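Local coordinates for protein carboxyvinyl-carboxyphosphonate phosphorylmutase (Bacillus anthracis, PDB 4IQD) that belongs to the phosphoenolpyruvate phosphomutase family, with a TIM-barrel fold, and binds pyruvic acid, at residues L31-H37 with F50-L55; L55-Y60 with E76-A81; A81-V85 with E115-A119; V92-T98 with V118-E124. The contacts are given in a common frame with arbitrary orientation. Residue numbers count along the deposited sequence, not the author numbering.

In the fold
All four contacts lie in the first part of a TIM barrel; interactions 1, 2 and 3 come in series, and interactions 3 and 4 share Val118 and Ala119. Interactions 1 and 4 are strand pairings in the barrel wall, buried and built on backbone hydrogen bonds. They meet where Leu53 O bonds to Leu93 N and where Tyr54 OH bonds to Gln122 OE1. Interactions 2 and 3 share Ala81 and pack helix 74-88 through side chains, with no clear hydrogen bond between their segments. Interaction 2 is buried, whereas interaction 3 lies farther out and is partly exposed. Tyr54, Ser56 and Asp95 place interactions 1, 2 and 4 at one pyruvic acid pocket, while Arg80 and Asp83 line another.

Interaction 1 of 4, residues L31-H37 with F50-L55; sequences LQIPGAH and FLALYL
Strands 31-34 and 53-55 run in the same general direction, 42° apart, with axes 4.8 Å apart at closest. Both are extended. A single bridge pairs Gly35 with Tyr54, CA atoms 4.2 Å apart. Two backbone hydrogen bonds flank it: Tyr54 N to Pro34 O at 2.7 Å and Ala36 N to Tyr54 O at 2.8 Å. Toward the start of the pairing the strands splay, and a water links Gln32 O and Leu51 N, 2.8 Å from each. Ala52 O is buried without a polar partner. In the packing, Pro34 CG sits over the Phe50 ring, 3.6 Å from its centroid, a CH-pi contact. Ile33 (chi1 m) brings CG1 to 4.0 Å from Ala52 CB and CG2 to 3.7 Å from Tyr54 CB. Such parallel neighbours joined by a helix are characteristic of a TIM barrel. Strand 31-34 bonds on to strand 239-242. Helix 14-26 touches Leu31 and Ile33, helix 39-48 covers Ala36 and Leu53, and Phe258 of the second subunit packs on Pro34.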
loop_
_atom_site.group_PDB
_atom_site.type_symbol
_atom_site.label_atom_id
_atom_site.label_comp_id
_atom_site.label_asym_id
_atom_site.label_seq_id
_atom_site.Cartn_x
_atom_site.Cartn_y
_atom_site.Cartn_z
ATOM N N LEU A 31 5.976 -5.625 24.763
ATOM C CA LEU A 31 6.306 -5.089 23.451
ATOM C C LEU A 31 5.056 -4.943 22.596
ATOM O O LEU A 31 4.364 -5.920 22.328
ATOM C CB LEU A 31 7.308 -6.001 22.745
ATOM C CG LEU A 31 7.654 -5.618 21.306
ATOM C CD1 LEU A 31 8.416 -4.301 21.265
ATOM C CD2 LEU A 31 8.444 -6.726 20.630
ATOM N N GLN A 32 4.761 -3.719 22.179
ATOM C CA GLN A 32 3.657 -3.499 21.260
ATOM C C GLN A 32 4.165 -3.580 19.826
ATOM O O GLN A 32 5.127 -2.907 19.457
ATOM C CB GLN A 32 2.987 -2.152 21.516
ATOM C CG GLN A 32 2.285 -2.040 22.855
ATOM C CD GLN A 32 1.545 -0.726 23.009
ATOM O OE1 GLN A 32 2.155 0.340 23.052
ATOM N NE2 GLN A 32 0.221 -0.796 23.080
ATOM N N ILE A 33 3.519 -4.419 19.025
ATOM C CA ILE A 33 3.937 -4.645 17.649
ATOM C C ILE A 33 2.799 -4.337 16.684
ATOM O O ILE A 33 1.912 -5.161 16.474
ATOM C CB ILE A 33 4.390 -6.098 17.435
ATOM C CG1 ILE A 33 5.440 -6.495 18.471
ATOM C CG2 ILE A 33 4.936 -6.280 16.033
ATOM C CD1 ILE A 33 5.982 -7.884 18.267
ATOM N N PRO A 34 2.819 -3.139 16.093
ATOM C CA PRO A 34 1.778 -2.697 15.166
ATOM C C PRO A 34 1.893 -3.366 13.810
ATOM O O PRO A 34 2.998 -3.585 13.323
ATOM C CB PRO A 34 2.065 -1.202 14.998
ATOM C CG PRO A 34 3.061 -0.854 16.029
ATOM C CD PRO A 34 3.816 -2.088 16.337
ATOM N N GLY A 35 0.756 -3.679 13.204
ATOM C CA GLY A 35 0.745 -4.125 11.830
ATOM C C GLY A 35 0.989 -2.957 10.891
ATOM O O GLY A 35 0.401 -1.889 11.049
ATOM N N ALA A 36 1.874 -3.153 9.922
ATOM C CA ALA A 36 2.095 -2.162 8.878
ATOM C C ALA A 36 1.974 -2.841 7.526
ATOM O O ALA A 36 2.849 -3.608 7.138
ATOM C CB ALA A 36 3.463 -1.520 9.029
ATOM N N HIS A 37 0.885 -2.570 6.816
ATOM C CA HIS A 37 0.640 -3.226 5.536
ATOM C C HIS A 37 1.479 -2.646 4.405
ATOM O O HIS A 37 1.592 -3.254 3.343
ATOM C CB HIS A 37 -0.844 -3.177 5.172
ATOM C CG HIS A 37 -1.378 -1.787 4.990
ATOM N ND1 HIS A 37 -1.774 -1.004 6.045
ATOM C CD2 HIS A 37 -1.587 -1.056 3.873
ATOM C CE1 HIS A 37 -2.203 0.164 5.592
ATOM N NE2 HIS A 37 -2.099 0.151 4.268
ATOM N N PHE A 50 7.100 2.989 18.015
ATOM C CA PHE A 50 7.048 1.542 18.132
ATOM C C PHE A 50 8.368 0.932 17.677
ATOM O O PHE A 50 9.020 1.457 16.778
ATOM C CB PHE A 50 5.862 0.988 17.354
ATOM C CG PHE A 50 4.537 1.476 17.864
ATOM C CD1 PHE A 50 3.952 0.898 18.979
ATOM C CD2 PHE A 50 3.876 2.515 17.234
ATOM C CE1 PHE A 50 2.732 1.347 19.451
ATOM C CE2 PHE A 50 2.659 2.964 17.702
ATOM C CZ PHE A 50 2.088 2.381 18.808
ATOM N N LEU A 51 8.755 -0.171 18.309
ATOM C CA LEU A 51 10.103 -0.715 18.160
ATOM C C LEU A 51 10.144 -2.019 17.374
ATOM O O LEU A 51 11.197 -2.640 17.226
ATOM C CB LEU A 51 10.723 -0.934 19.537
ATOM C CG LEU A 51 10.720 0.288 20.454
ATOM C CD1 LEU A 51 11.348 -0.058 21.793
ATOM C CD2 LEU A 51 11.438 1.459 19.798
ATOM N N ALA A 52 8.986 -2.434 16.883
ATOM C CA ALA A 52 8.877 -3.642 16.092
ATOM C C ALA A 52 7.617 -3.511 15.265
ATOM O O ALA A 52 6.711 -2.771 15.632
ATOM C CB ALA A 52 8.813 -4.865 16.992
ATOM N N LEU A 53 7.564 -4.209 14.138
ATOM C CA LEU A 53 6.429 -4.091 13.233
ATOM C C LEU A 53 5.902 -5.459 12.864
ATOM O O LEU A 53 6.613 -6.451 12.969
ATOM C CB LEU A 53 6.827 -3.340 11.964
ATOM C CG LEU A 53 7.218 -1.874 12.110
ATOM C CD1 LEU A 53 7.614 -1.327 10.759
ATOM C CD2 LEU A 53 6.079 -1.068 12.704
ATOM N N TYR A 54 4.651 -5.500 12.423
ATOM C CA TYR A 54 4.007 -6.754 12.071
ATOM C C TYR A 54 3.458 -6.698 10.655
ATOM O O TYR A 54 2.820 -5.727 10.263
ATOM C CB TYR A 54 2.877 -7.049 13.059
ATOM C CG TYR A 54 2.215 -8.399 12.894
ATOM C CD1 TYR A 54 2.883 -9.570 13.230
ATOM C CD2 TYR A 54 0.910 -8.502 12.431
ATOM C CE1 TYR A 54 2.275 -10.807 13.094
ATOM C CE2 TYR A 54 0.295 -9.735 12.297
ATOM C CZ TYR A 54 0.981 -10.884 12.625
ATOM O OH TYR A 54 0.372 -12.114 12.489
ATOM N N LEU A 55 3.722 -7.744 9.885
ATOM C CA LEU A 55 3.114 -7.877 8.576
ATOM C C LEU A 55 2.113 -9.023 8.600
ATOM O O LEU A 55 2.496 -10.190 8.643
ATOM C CB LEU A 55 4.174 -8.124 7.509
ATOM C CG LEU A 55 3.649 -8.161 6.076
ATOM C CD1 LEU A 55 2.995 -6.836 5.715
ATOM C CD2 LEU A 55 4.767 -8.496 5.105
HETATM O O HOH W 1 7.036 -1.094 20.296
#

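Interaction 2 of 4, residues L55-Y60 with E76-A81; sequences LSGAAY and EVAERA. With PYR (pyruvic acid), chain F; PYR (pyruvic acid), chain C.
A very short hydrogen bond, 2.4 Å from Arg80 NE to O3 of pyruvic acid chain F, marks this contact. Arg80 NH2 adds weak bonds to OXT (3.4 Å) and O3 (3.1 Å); Arg80 of the second subunit bonds to this ligand too. Arg80 is kinked (t, p, p); Tyr60 CE1 lies over one face of its guanidinium and 3.5 Å from Arg80 CB. Tyr60 (chi1 t) brings OH to 3.2 Å from Glu76 CB and CE2 to 4.2 Å from Val77 CG2. Leu55 (t, p) has CD2 4.1 Å from Val77 CG1 and 3.9 Å from Ala81 CB. CA atoms pair Leu55-Ala81 at 7.0 Å and Tyr60-Val77 at 7.8 Å. In the TIM barrel, helix 57-63 follows strand 53-55 and packs on helix 74-88. Its N-cap, Ser56, accepts from Ala59 N at 2.8 Å through OG, which donates to O of pyruvic acid chain C at 2.9 Å. Packing joins the segments, with no clear hydrogen bond; Ser56 OG and Arg80 NE and NH2 serve different pyruvic acids, Arg80 NH1 His37 O.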
loop_
_atom_site.group_PDB
_atom_site.type_symbol
_atom_site.label_atom_id
_atom_site.label_comp_id
_atom_site.label_asym_id
_atom_site.label_seq_id
_atom_site.Cartn_x
_atom_site.Cartn_y
_atom_site.Cartn_z
ATOM N N LEU A 55 3.722 -7.744 9.885
ATOM C CA LEU A 55 3.114 -7.877 8.576
ATOM C C LEU A 55 2.113 -9.023 8.600
ATOM O O LEU A 55 2.496 -10.190 8.643
ATOM C CB LEU A 55 4.174 -8.124 7.509
ATOM C CG LEU A 55 3.649 -8.161 6.076
ATOM C CD1 LEU A 55 2.995 -6.836 5.715
ATOM C CD2 LEU A 55 4.767 -8.496 5.105
ATOM N N SER A 56 0.829 -8.684 8.590
ATOM C CA SER A 56 -0.227 -9.689 8.650
ATOM C C SER A 56 -0.709 -10.062 7.258
ATOM O O SER A 56 -0.824 -9.205 6.385
ATOM C CB SER A 56 -1.404 -9.178 9.476
ATOM O OG SER A 56 -2.550 -8.982 8.667
ATOM N N GLY A 57 -0.995 -11.343 7.057
ATOM C CA GLY A 57 -1.500 -11.810 5.780
ATOM C C GLY A 57 -2.809 -11.123 5.460
ATOM O O GLY A 57 -3.078 -10.764 4.314
ATOM N N ALA A 58 -3.616 -10.926 6.496
ATOM C CA ALA A 58 -4.916 -10.288 6.361
ATOM C C ALA A 58 -4.786 -8.901 5.752
ATOM O O ALA A 58 -5.385 -8.610 4.717
ATOM C CB ALA A 58 -5.603 -10.208 7.712
ATOM N N ALA A 59 -3.995 -8.053 6.397
ATOM C CA ALA A 59 -3.818 -6.681 5.940
ATOM C C ALA A 59 -3.131 -6.626 4.584
ATOM O O ALA A 59 -3.486 -5.810 3.731
ATOM C CB ALA A 59 -3.036 -5.882 6.961
ATOM N N TYR A 60 -2.146 -7.498 4.389
ATOM C CA TYR A 60 -1.412 -7.522 3.135
ATOM C C TYR A 60 -2.344 -7.807 1.977
ATOM O O TYR A 60 -2.443 -7.022 1.040
ATOM C CB TYR A 60 -0.304 -8.571 3.151
ATOM C CG TYR A 60 0.420 -8.655 1.828
ATOM C CD1 TYR A 60 1.083 -7.548 1.317
ATOM C CD2 TYR A 60 0.430 -9.827 1.085
ATOM C CE1 TYR A 60 1.742 -7.605 0.106
ATOM C CE2 TYR A 60 1.090 -9.897 -0.128
ATOM C CZ TYR A 60 1.747 -8.780 -0.613
ATOM O OH TYR A 60 2.409 -8.830 -1.822
ATOM N N GLU A 76 5.802 -12.658 -2.880
ATOM C CA GLU A 76 5.078 -11.405 -2.698
ATOM C C GLU A 76 5.196 -10.901 -1.270
ATOM O O GLU A 76 5.461 -9.723 -1.036
ATOM C CB GLU A 76 3.600 -11.594 -3.042
ATOM C CG GLU A 76 3.328 -11.820 -4.515
ATOM C CD GLU A 76 1.902 -12.253 -4.782
ATOM O OE1 GLU A 76 1.404 -13.130 -4.050
ATOM O OE2 GLU A 76 1.278 -11.716 -5.721
ATOM N N VAL A 77 4.988 -11.802 -0.316
ATOM C CA VAL A 77 5.036 -11.449 1.096
ATOM C C VAL A 77 6.439 -11.008 1.498
ATOM O O VAL A 77 6.607 -10.066 2.273
ATOM C CB VAL A 77 4.591 -12.628 1.977
ATOM C CG1 VAL A 77 4.603 -12.233 3.444
ATOM C CG2 VAL A 77 3.206 -13.096 1.562
ATOM N N ALA A 78 7.445 -11.682 0.949
ATOM C CA ALA A 78 8.835 -11.365 1.251
ATOM C C ALA A 78 9.253 -10.008 0.681
ATOM O O ALA A 78 10.143 -9.349 1.219
ATOM C CB ALA A 78 9.749 -12.468 0.744
ATOM N N GLU A 79 8.612 -9.590 -0.406
ATOM C CA GLU A 79 8.914 -8.293 -1.008
ATOM C C GLU A 79 8.289 -7.133 -0.240
ATOM O O GLU A 79 8.917 -6.098 -0.053
ATOM C CB GLU A 79 8.472 -8.245 -2.467
ATOM C CG GLU A 79 9.578 -8.541 -3.458
ATOM C CD GLU A 79 9.380 -7.822 -4.778
ATOM O OE1 GLU A 79 10.393 -7.447 -5.407
ATOM O OE2 GLU A 79 8.215 -7.626 -5.184
ATOM N N ARG A 80 7.046 -7.297 0.193
ATOM C CA ARG A 80 6.409 -6.266 1.000
ATOM C C ARG A 80 7.141 -6.144 2.332
ATOM O O ARG A 80 7.267 -5.054 2.882
ATOM C CB ARG A 80 4.927 -6.577 1.217
ATOM C CG ARG A 80 4.154 -5.515 1.996
ATOM C CD ARG A 80 4.210 -4.135 1.341
ATOM N NE ARG A 80 3.661 -4.118 -0.014
ATOM C CZ ARG A 80 2.374 -3.949 -0.305
ATOM N NH1 ARG A 80 1.486 -3.793 0.666
ATOM N NH2 ARG A 80 1.972 -3.945 -1.568
ATOM N N ALA A 81 7.640 -7.268 2.837
ATOM C CA ALA A 81 8.404 -7.272 4.078
ATOM C C ALA A 81 9.716 -6.532 3.881
ATOM O O ALA A 81 10.203 -5.860 4.790
ATOM C CB ALA A 81 8.659 -8.696 4.544
HETATM C C PYR F . 4.980 -4.380 -4.259
HETATM O O PYR F . 5.398 -5.001 -5.335
HETATM O OXT PYR F . 3.934 -3.593 -4.319
HETATM C CA PYR F . 5.646 -4.566 -3.054
HETATM O O3 PYR F . 5.002 -4.444 -1.921
HETATM C CB PYR F . 7.106 -4.904 -3.053
HETATM C C PYR C . -3.987 -11.671 11.257
HETATM O O PYR C . -3.972 -10.477 10.723
HETATM O OXT PYR C . -2.913 -12.421 11.182
HETATM C CA PYR C . -5.146 -12.129 11.885
HETATM O O3 PYR C . -5.221 -13.354 12.341
HETATM C CB PYR C . -6.320 -11.208 12.053
#

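Interaction 3 of 4, residues A81-V85 with E115-A119; sequences ARDLV and EAKVA. With PYR (pyruvic acid), chain F.
Helix 74-88 is helical through Ala81-Val85 and lies beside the turn that ends helix 103-115. The closest CA pair is Arg82 with Ala116, 4.9 Å, and Val85 faces Lys117 with CA atoms 6.9 Å apart. Arg82 has unusual torsions, chi1 -147°, chi2 110° and chi3 137°, all between wells. They lay the side chain over the turn, with CD 3.7 Å from Ala116 CA and 3.8 Å from Ala116 CB. NH1 ends 3.0 Å from Glu115 O, but the angle is too poor for a hydrogen bond. Lys117 closes the helix in a Schellman motif, at phi 63° and psi 31°. In the TIM barrel this turn leads from helix 103-115 into strand 120-124, so the contact joins two neighbouring outer helices. Val85 (chi1 t) points at the turn. Its CG2 is 3.7 Å from Ala116 O and 3.8 Å from Lys117 O, and its CG1 is 4.0 Å from Lys117 CB. Ala81 CB meets Val118 CG2 (chi1 t) at 3.9 Å. Lys117 starts out sideways, and its NZ bonds to Ser12 O and Gln11 OE1. On the same helix as Val85, Asp83 OD2 lies 3.1 Å from O3 of pyruvic acid chain F.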
loop_
_atom_site.group_PDB
_atom_site.type_symbol
_atom_site.label_atom_id
_atom_site.label_comp_id
_atom_site.label_asym_id
_atom_site.label_seq_id
_atom_site.Cartn_x
_atom_site.Cartn_y
_atom_site.Cartn_z
ATOM N N ALA A 81 7.640 -7.268 2.837
ATOM C CA ALA A 81 8.404 -7.272 4.078
ATOM C C ALA A 81 9.716 -6.532 3.881
ATOM O O ALA A 81 10.203 -5.860 4.790
ATOM C CB ALA A 81 8.659 -8.696 4.544
ATOM N N ARG A 82 10.278 -6.665 2.685
ATOM C CA ARG A 82 11.479 -5.933 2.309
ATOM C C ARG A 82 11.206 -4.453 2.473
ATOM O O ARG A 82 11.981 -3.737 3.104
ATOM C CB ARG A 82 11.832 -6.212 0.852
ATOM C CG ARG A 82 13.310 -6.226 0.541
ATOM C CD ARG A 82 13.748 -7.644 0.237
ATOM N NE ARG A 82 14.654 -7.713 -0.905
ATOM C CZ ARG A 82 15.975 -7.811 -0.804
ATOM N NH1 ARG A 82 16.549 -7.854 0.391
ATOM N NH2 ARG A 82 16.722 -7.870 -1.897
ATOM N N ASP A 83 10.088 -4.011 1.903
ATOM C CA ASP A 83 9.670 -2.615 1.958
ATOM C C ASP A 83 9.678 -2.090 3.380
ATOM O O ASP A 83 10.102 -0.965 3.634
ATOM C CB ASP A 83 8.261 -2.459 1.390
ATOM C CG ASP A 83 8.190 -2.748 -0.091
ATOM O OD1 ASP A 83 9.211 -3.180 -0.668
ATOM O OD2 ASP A 83 7.105 -2.549 -0.673
ATOM N N LEU A 84 9.209 -2.917 4.304
ATOM C CA LEU A 84 9.103 -2.519 5.698
ATOM C C LEU A 84 10.471 -2.279 6.317
ATOM O O LEU A 84 10.722 -1.215 6.867
ATOM C CB LEU A 84 8.315 -3.555 6.502
ATOM C CG LEU A 84 6.809 -3.309 6.608
ATOM C CD1 LEU A 84 6.150 -3.229 5.242
ATOM C CD2 LEU A 84 6.142 -4.373 7.470
ATOM N N VAL A 85 11.353 -3.265 6.216
ATOM C CA VAL A 85 12.694 -3.139 6.771
ATOM C C VAL A 85 13.487 -2.022 6.090
ATOM O O VAL A 85 14.101 -1.195 6.764
ATOM C CB VAL A 85 13.474 -4.463 6.666
ATOM C CG1 VAL A 85 14.849 -4.322 7.307
ATOM C CG2 VAL A 85 12.695 -5.589 7.324
ATOM N N GLU A 115 16.696 -13.145 3.698
ATOM C CA GLU A 115 17.164 -12.258 2.644
ATOM C C GLU A 115 16.529 -10.879 2.765
ATOM O O GLU A 115 17.186 -9.864 2.541
ATOM C CB GLU A 115 16.874 -12.855 1.271
ATOM C CG GLU A 115 17.730 -14.060 0.939
ATOM C CD GLU A 115 17.561 -14.508 -0.493
ATOM O OE1 GLU A 115 16.499 -14.221 -1.080
ATOM O OE2 GLU A 115 18.491 -15.139 -1.035
ATOM N N ALA A 116 15.255 -10.845 3.142
ATOM C CA ALA A 116 14.547 -9.580 3.316
ATOM C C ALA A 116 14.911 -8.910 4.638
ATOM O O ALA A 116 14.395 -7.839 4.957
ATOM C CB ALA A 116 13.044 -9.797 3.226
ATOM N N LYS A 117 15.803 -9.551 5.390
ATOM C CA LYS A 117 16.222 -9.093 6.716
ATOM C C LYS A 117 15.062 -9.098 7.705
ATOM O O LYS A 117 15.012 -8.283 8.624
ATOM C CB LYS A 117 16.886 -7.713 6.652
ATOM C CG LYS A 117 18.071 -7.648 5.705
ATOM C CD LYS A 117 18.243 -6.251 5.128
ATOM C CE LYS A 117 18.824 -5.290 6.146
ATOM N NZ LYS A 117 20.283 -5.518 6.349
ATOM N N VAL A 118 14.129 -10.021 7.505
ATOM C CA VAL A 118 13.036 -10.208 8.445
ATOM C C VAL A 118 13.607 -10.722 9.760
ATOM O O VAL A 118 14.473 -11.596 9.767
ATOM C CB VAL A 118 11.994 -11.201 7.899
ATOM C CG1 VAL A 118 10.951 -11.506 8.938
ATOM C CG2 VAL A 118 11.342 -10.641 6.647
ATOM N N ALA A 119 13.131 -10.164 10.869
ATOM C CA ALA A 119 13.619 -10.546 12.190
ATOM C C ALA A 119 12.957 -11.811 12.737
ATOM O O ALA A 119 13.599 -12.591 13.436
ATOM C CB ALA A 119 13.445 -9.398 13.167
HETATM C C PYR F . 4.980 -4.380 -4.259
HETATM O O PYR F . 5.398 -5.001 -5.335
HETATM O OXT PYR F . 3.934 -3.593 -4.319
HETATM C CA PYR F . 5.646 -4.566 -3.054
HETATM O O3 PYR F . 5.002 -4.444 -1.921
HETATM C CB PYR F . 7.106 -4.904 -3.053
#

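Interaction 4 of 4, residues V92-T98 with V118-E124; sequences VLVDIDT and VAAVQIE
The shortest backbone hydrogen bonds are Gln122 N to Val94 O and Glu124 N to Asp97 O, each 2.8 Å. Val94 N to Ala120 O and Ile96 N to Gln122 O are 2.9 Å. Ala119 N and Ala120 N bond weakly to Val92 O. The strands of this beta-alpha-beta unit are parallel, 24° apart, axes 4.4 Å apart at closest. Pairs are Leu93-Ala120, Val94-Val121 and Asp95-Gln122. Asp95 OD1 accepts from Asp97 N at 3.0 Å, an Asx turn. One water lies 2.7 Å from Asp95 OD1, 2.6 Å from Gln122 NE2 and 2.9 Å from Glu124 OE2; a second lies 2.8 Å from Asp95 OD2 and 2.5 Å from Glu124 OE2. Tyr54 OH bonds to Gln122 OE1. Leu93 CD1 packs 3.7 Å from Ala120 CB on one face. Val94 and Val121 point to the other, toward helices 74-88 and 103-115; just past the strand, Ile96 CG2 lies 3.8 Å from Val121 CG1. Asp95 OD1 and Glu124 OE2 are like charges 4.4 Å apart, bridged by water; Asp95 touches pyruvic acid.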
loop_
_atom_site.group_PDB
_atom_site.type_symbol
_atom_site.label_atom_id
_atom_site.label_comp_id
_atom_site.label_asym_id
_atom_site.label_seq_id
_atom_site.Cartn_x
_atom_site.Cartn_y
_atom_site.Cartn_z
ATOM N N VAL A 92 10.887 -6.877 12.115
ATOM C CA VAL A 92 9.549 -7.126 11.611
ATOM C C VAL A 92 9.194 -8.600 11.725
ATOM O O VAL A 92 9.923 -9.461 11.237
ATOM C CB VAL A 92 9.412 -6.674 10.147
ATOM C CG1 VAL A 92 8.070 -7.099 9.582
ATOM C CG2 VAL A 92 9.585 -5.167 10.046
ATOM N N LEU A 93 8.080 -8.870 12.395
ATOM C CA LEU A 93 7.511 -10.208 12.476
ATOM C C LEU A 93 6.530 -10.406 11.332
ATOM O O LEU A 93 5.563 -9.656 11.185
ATOM C CB LEU A 93 6.805 -10.404 13.817
ATOM C CG LEU A 93 5.885 -11.610 14.002
ATOM C CD1 LEU A 93 6.647 -12.927 13.924
ATOM C CD2 LEU A 93 5.161 -11.488 15.329
ATOM N N VAL A 94 6.786 -11.422 10.521
ATOM C CA VAL A 94 5.974 -11.671 9.346
ATOM C C VAL A 94 5.132 -12.926 9.491
ATOM O O VAL A 94 5.648 -14.010 9.746
ATOM C CB VAL A 94 6.848 -11.799 8.095
ATOM C CG1 VAL A 94 6.004 -12.202 6.901
ATOM C CG2 VAL A 94 7.576 -10.494 7.835
ATOM N N ASP A 95 3.826 -12.761 9.328
ATOM C CA ASP A 95 2.906 -13.882 9.281
ATOM C C ASP A 95 3.127 -14.648 7.985
ATOM O O ASP A 95 2.770 -14.172 6.907
ATOM C CB ASP A 95 1.467 -13.371 9.356
ATOM C CG ASP A 95 0.437 -14.479 9.203
ATOM O OD1 ASP A 95 0.789 -15.665 9.376
ATOM O OD2 ASP A 95 -0.739 -14.159 8.922
ATOM N N ILE A 96 3.710 -15.836 8.086
ATOM C CA ILE A 96 3.939 -16.653 6.901
ATOM C C ILE A 96 2.938 -17.800 6.761
ATOM O O ILE A 96 3.210 -18.784 6.077
ATOM C CB ILE A 96 5.380 -17.204 6.855
ATOM C CG1 ILE A 96 5.627 -18.183 8.002
ATOM C CG2 ILE A 96 6.383 -16.059 6.899
ATOM C CD1 ILE A 96 6.843 -19.057 7.798
ATOM N N ASP A 97 1.776 -17.654 7.391
ATOM C CA ASP A 97 0.744 -18.693 7.373
ATOM C C ASP A 97 1.302 -20.052 7.794
ATOM O O ASP A 97 1.729 -20.228 8.932
ATOM C CB ASP A 97 0.082 -18.793 5.994
ATOM C CG ASP A 97 -0.670 -17.533 5.612
ATOM O OD1 ASP A 97 -1.116 -16.804 6.522
ATOM O OD2 ASP A 97 -0.822 -17.274 4.398
ATOM N N THR A 98 1.310 -21.004 6.867
ATOM C CA THR A 98 1.815 -22.341 7.156
ATOM C C THR A 98 3.128 -22.642 6.430
ATOM O O THR A 98 3.591 -23.781 6.418
ATOM C CB THR A 98 0.779 -23.418 6.795
ATOM O OG1 THR A 98 0.659 -23.508 5.371
ATOM C CG2 THR A 98 -0.576 -23.072 7.391
ATOM N N VAL A 118 14.129 -10.021 7.505
ATOM C CA VAL A 118 13.036 -10.208 8.445
ATOM C C VAL A 118 13.607 -10.722 9.760
ATOM O O VAL A 118 14.473 -11.596 9.767
ATOM C CB VAL A 118 11.994 -11.201 7.899
ATOM C CG1 VAL A 118 10.951 -11.506 8.938
ATOM C CG2 VAL A 118 11.342 -10.641 6.647
ATOM N N ALA A 119 13.131 -10.164 10.869
ATOM C CA ALA A 119 13.619 -10.546 12.190
ATOM C C ALA A 119 12.957 -11.811 12.737
ATOM O O ALA A 119 13.599 -12.591 13.436
ATOM C CB ALA A 119 13.445 -9.398 13.167
ATOM N N ALA A 120 11.679 -12.006 12.417
ATOM C CA ALA A 120 10.909 -13.133 12.946
ATOM C C ALA A 120 9.763 -13.530 12.023
ATOM O O ALA A 120 9.280 -12.719 11.239
ATOM C CB ALA A 120 10.368 -12.798 14.326
ATOM N N VAL A 121 9.328 -14.783 12.125
ATOM C CA VAL A 121 8.205 -15.270 11.332
ATOM C C VAL A 121 7.189 -16.009 12.188
ATOM O O VAL A 121 7.544 -16.666 13.167
ATOM C CB VAL A 121 8.661 -16.206 10.195
ATOM C CG1 VAL A 121 9.377 -15.416 9.105
ATOM C CG2 VAL A 121 9.543 -17.327 10.738
ATOM N N GLN A 122 5.922 -15.891 11.804
ATOM C CA GLN A 122 4.837 -16.574 12.493
ATOM C C GLN A 122 4.259 -17.665 11.614
ATOM O O GLN A 122 3.743 -17.394 10.533
ATOM C CB GLN A 122 3.732 -15.594 12.866
ATOM C CG GLN A 122 2.444 -16.272 13.291
ATOM C CD GLN A 122 1.243 -15.356 13.186
ATOM O OE1 GLN A 122 1.261 -14.229 13.678
ATOM N NE2 GLN A 122 0.191 -15.836 12.537
ATOM N N ILE A 123 4.343 -18.899 12.094
ATOM C CA ILE A 123 3.836 -20.045 11.358
ATOM C C ILE A 123 2.756 -20.729 12.192
ATOM O O ILE A 123 2.837 -20.754 13.418
ATOM C CB ILE A 123 4.977 -21.025 11.004
ATOM C CG1 ILE A 123 4.493 -22.119 10.054
ATOM C CG2 ILE A 123 5.586 -21.634 12.254
ATOM C CD1 ILE A 123 5.567 -23.125 9.722
ATOM N N GLU A 124 1.736 -21.264 11.526
ATOM C CA GLU A 124 0.567 -21.794 12.221
ATOM C C GLU A 124 0.278 -23.257 11.904
ATOM O O GLU A 124 0.729 -23.786 10.887
ATOM C CB GLU A 124 -0.663 -20.942 11.904
ATOM C CG GLU A 124 -1.117 -21.006 10.458
ATOM C CD GLU A 124 -2.103 -19.904 10.110
ATOM O OE1 GLU A 124 -2.971 -20.128 9.241
ATOM O OE2 GLU A 124 -2.007 -18.810 10.704
HETATM O O HOH W 2 0.698 -17.853 10.922
HETATM O O HOH W 3 -1.918 -16.514 9.843
#